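Local coordinates for protein mitochondrial edited mRNA stability factor 1 (Trypanosoma brucei, PDB 6NL1) that probably processes the 5' ends of mitochondrial mRNAs through its Nudix domain and stabilises edited transcripts, with a site that can hold GDP, at residues 119-122 with 123-126; 190-193 with 194-198. One frame throughout, in Å; residues are numbered along the deposited sequence.

Contact 1. Residues 119-122 with 123-126; sequences REWA and AELK. With SO4 (sulfate ion), chain C.
Arg119 and Lys126 reach round the first turns of helix 120-129 to grip one sulfate ion, probably from the crystallisation liquor. The arginine meets it with one edge of its guanidinium: NE donates to O3 of the sulfate, NH2 to O4 at 2.8 Å, both bonds nearly straight at 171°. A bend at chi3 (61°) turns that edge to the anion, while Ala122 CB sits 3.7 Å above the guanidinium plane. Lys126, bent at its own chi3, brings NZ to sulfate O1 at 3.0 Å and more weakly to O4; NZ also bonds His132. Between the two arms Ala123 CB closes on sulfate O2. The anion would offset the like charges of Arg119 NH2 and Lys126 NZ, 4.9 Å apart.

The N-terminal part of helix 120-129 has i to i+4 bonds from Ala123 N to Arg119 O (2.9 Å), Leu125 N to Trp121 O and Lys126 N to Ala122 O; Glu124 N lies 3.6 Å from Glu120 O, which takes a water instead.

Ala123 and Lys126, beside the anion, are exposed, whereas Trp121 and Leu125 are buried and tightly packed. Leu125 lays CG 3.3 Å from Trp121 O, and Glu120 CB sits over one face of the indole. Leu125 continues onto Leu189 of helix 180-193, while Trp121 NE1 is bonded to Thr244 O and Trp243 stacks edge-to-face with the indole. Glu124, extended, slants past this ring, its carboxylate 31° from the ring plane, OE1 at the edge, 4.2 Å from Trp121 CD1. The water also donates to Glu124 OE1, as does Leu246 N.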
# COMPACT_ATOMS: atom_id res chain seq x y z
N ARG A 119 -4.00 1.27 -7.03
CA ARG A 119 -4.89 2.36 -7.44
C ARG A 119 -5.55 3.04 -6.25
O ARG A 119 -6.67 3.57 -6.34
CB ARG A 119 -5.95 1.85 -8.44
CG ARG A 119 -5.31 1.40 -9.76
CD ARG A 119 -6.36 0.98 -10.81
NE ARG A 119 -7.29 2.06 -11.17
CZ ARG A 119 -7.06 2.97 -12.12
NH1 ARG A 119 -5.92 2.97 -12.80
NH2 ARG A 119 -7.98 3.89 -12.38
N GLU A 120 -4.85 3.02 -5.12
CA GLU A 120 -5.28 3.72 -3.92
C GLU A 120 -5.64 5.18 -4.21
O GLU A 120 -6.67 5.67 -3.75
CB GLU A 120 -4.18 3.67 -2.85
CG GLU A 120 -3.98 2.30 -2.25
CD GLU A 120 -2.96 1.43 -2.99
OE1 GLU A 120 -2.58 1.75 -4.15
OE2 GLU A 120 -2.55 0.42 -2.40
N TRP A 121 -4.78 5.88 -4.95
CA TRP A 121 -5.00 7.31 -5.21
C TRP A 121 -5.78 7.57 -6.50
O TRP A 121 -6.57 8.51 -6.56
CB TRP A 121 -3.69 8.10 -5.12
CG TRP A 121 -3.16 7.98 -3.73
CD1 TRP A 121 -3.70 8.52 -2.60
CD2 TRP A 121 -2.05 7.19 -3.29
NE1 TRP A 121 -2.99 8.14 -1.50
CE2 TRP A 121 -1.96 7.33 -1.89
CE3 TRP A 121 -1.10 6.40 -3.96
CZ2 TRP A 121 -0.97 6.69 -1.14
CZ3 TRP A 121 -0.12 5.77 -3.21
CH2 TRP A 121 -0.06 5.92 -1.81
N ALA A 122 -5.58 6.74 -7.51
CA ALA A 122 -6.39 6.80 -8.72
C ALA A 122 -7.89 6.68 -8.39
O ALA A 122 -8.71 7.46 -8.89
CB ALA A 122 -5.97 5.71 -9.71
N ALA A 123 -8.23 5.71 -7.54
CA ALA A 123 -9.62 5.51 -7.13
C ALA A 123 -10.16 6.70 -6.33
O ALA A 123 -11.33 7.06 -6.47
CB ALA A 123 -9.77 4.21 -6.33
N GLU A 124 -9.32 7.32 -5.50
CA GLU A 124 -9.77 8.49 -4.77
C GLU A 124 -10.06 9.66 -5.73
O GLU A 124 -11.03 10.39 -5.56
CB GLU A 124 -8.79 8.93 -3.68
CG GLU A 124 -9.39 10.07 -2.86
CD GLU A 124 -8.53 10.57 -1.71
OE1 GLU A 124 -7.41 10.06 -1.50
OE2 GLU A 124 -9.00 11.49 -1.01
N LEU A 125 -9.19 9.83 -6.72
CA LEU A 125 -9.39 10.85 -7.74
C LEU A 125 -10.69 10.61 -8.50
O LEU A 125 -11.42 11.55 -8.82
CB LEU A 125 -8.19 10.89 -8.69
CG LEU A 125 -6.92 11.48 -8.04
CD1 LEU A 125 -5.65 11.16 -8.82
CD2 LEU A 125 -7.06 12.98 -7.88
N LYS A 126 -10.98 9.35 -8.80
CA LYS A 126 -12.22 9.02 -9.48
C LYS A 126 -13.42 9.33 -8.59
O LYS A 126 -14.42 9.88 -9.05
CB LYS A 126 -12.27 7.55 -9.91
CG LYS A 126 -13.58 7.20 -10.60
CD LYS A 126 -13.60 5.79 -11.12
CE LYS A 126 -12.83 5.66 -12.42
NZ LYS A 126 -12.83 4.26 -12.92
S SO4 C . -10.87 2.79 -10.14
O1 SO4 C . -11.64 2.12 -11.19
O2 SO4 C . -11.77 3.16 -9.05
O3 SO4 C . -9.83 1.90 -9.63
O4 SO4 C . -10.24 3.99 -10.70
O HOH W 1 -6.94 7.08 -1.28

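Contact 2. Residues 190-193 with 194-198; sequences MEAA and IQQDP
Ile194 N donates to Met190 O at 2.9 Å, an i to i+4 helical bond. Two further backbone bonds converge on Ala192 O. Gln196 N approaches in the carbonyl plane at 3.0 Å, whereas Gln195 N, at 3.1 Å, comes from above that plane, 65° out of it and not on a lone pair. An i to i+3 bond thus joins the i to i+4 bond on one acceptor as helix 180-193 gives way to the loop that leads to strand 200-207.

Carbon atoms of the side chains pack against carbonyl oxygens. Ile194 has CG1 between its backbone N and carbonyl carbon (chi1 66°), which sets this branch 3.3 Å from Glu191 O, while CG2 lies by Met190 O. The methylenes of Gln196 run back along the helix end, CG 3.4 Å from Ala192 O. Further on, Pro198 turns its ring back, CD reaching 3.7 Å from Ala193 O. Met190 and Ile194 both pack on Trp104 of strand 100-107.

Polar side-chain ends are held from outside: Gln196 OE1 accepts from Tyr247 N, and Glu191 OE1 from Ile81 N.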
# COMPACT_ATOMS: atom_id res chain seq x y z
N MET A 190 -4.27 16.69 -8.56
CA MET A 190 -3.01 16.02 -8.85
C MET A 190 -1.84 16.93 -8.50
O MET A 190 -0.83 16.48 -7.96
CB MET A 190 -2.96 15.59 -10.32
CG MET A 190 -3.98 14.50 -10.65
SD MET A 190 -4.28 14.31 -12.42
CE MET A 190 -2.66 13.77 -12.98
N GLU A 191 -1.98 18.22 -8.80
CA GLU A 191 -0.94 19.19 -8.47
C GLU A 191 -0.72 19.24 -6.96
O GLU A 191 0.42 19.32 -6.51
CB GLU A 191 -1.24 20.57 -9.04
CG GLU A 191 -1.15 20.60 -10.55
CD GLU A 191 -1.23 22.00 -11.11
OE1 GLU A 191 -0.67 22.22 -12.21
OE2 GLU A 191 -1.86 22.87 -10.47
N ALA A 192 -1.80 19.16 -6.20
CA ALA A 192 -1.68 19.11 -4.74
C ALA A 192 -1.05 17.80 -4.31
O ALA A 192 -0.22 17.76 -3.40
CB ALA A 192 -3.05 19.29 -4.08
N ALA A 193 -1.45 16.71 -4.96
CA ALA A 193 -0.95 15.40 -4.59
C ALA A 193 0.56 15.26 -4.81
O ALA A 193 1.26 14.70 -3.97
CB ALA A 193 -1.70 14.30 -5.34
N ILE A 194 1.06 15.76 -5.94
CA ILE A 194 2.50 15.64 -6.22
C ILE A 194 3.35 16.54 -5.32
O ILE A 194 4.57 16.46 -5.35
CB ILE A 194 2.87 15.91 -7.71
CG1 ILE A 194 2.61 17.36 -8.09
CG2 ILE A 194 2.14 14.96 -8.63
CD1 ILE A 194 3.11 17.72 -9.49
N GLN A 195 2.69 17.39 -4.54
CA GLN A 195 3.37 18.20 -3.53
C GLN A 195 3.28 17.53 -2.18
O GLN A 195 4.14 17.71 -1.32
CB GLN A 195 2.77 19.61 -3.46
CG GLN A 195 3.13 20.49 -4.65
CD GLN A 195 2.41 21.82 -4.63
OE1 GLN A 195 1.20 21.90 -4.87
NE2 GLN A 195 3.14 22.89 -4.33
N GLN A 196 2.21 16.77 -1.97
CA GLN A 196 2.14 15.92 -0.81
C GLN A 196 3.08 14.76 -1.10
O GLN A 196 3.69 14.67 -2.17
CB GLN A 196 0.71 15.42 -0.57
CG GLN A 196 -0.31 16.52 -0.25
CD GLN A 196 -1.77 16.03 -0.32
OE1 GLN A 196 -2.06 14.84 -0.16
NE2 GLN A 196 -2.69 16.96 -0.57
N ASP A 197 3.21 13.86 -0.14
CA ASP A 197 4.03 12.67 -0.32
C ASP A 197 3.16 11.49 0.10
O ASP A 197 3.32 10.96 1.20
CB ASP A 197 5.28 12.81 0.56
CG ASP A 197 6.22 11.62 0.48
OD1 ASP A 197 6.51 11.16 -0.64
OD2 ASP A 197 6.69 11.15 1.55
N PRO A 198 2.18 11.11 -0.74
CA PRO A 198 1.30 9.99 -0.37
C PRO A 198 2.14 8.75 -0.17
O PRO A 198 3.02 8.48 -0.99
CB PRO A 198 0.39 9.82 -1.60
CG PRO A 198 0.51 11.09 -2.36
CD PRO A 198 1.91 11.59 -2.10

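How the contacts relate
Both contacts are local and follow in series without nesting or crossing. From the N terminus, the chain passes strand 100-107, then contact 1 forms the opening turns of helix 120-129. After strands 132-137 and 171-178 it enters helix 180-193, whose last turn and exit make contact 2 just before strand 200-207. Neither closes a long loop, yet the two meet in space, centres about 13 Å apart. Pro198 CB packs 3.4 Å from Trp121 CE2, and Met190 CG lies near Leu125 CD1. They join the two helices beside the four-stranded antiparallel sheet to the loop entering strand 200-207 of the mixed sheet; Trp121 also touches Val288, which binds GDP in another structure; none is present here.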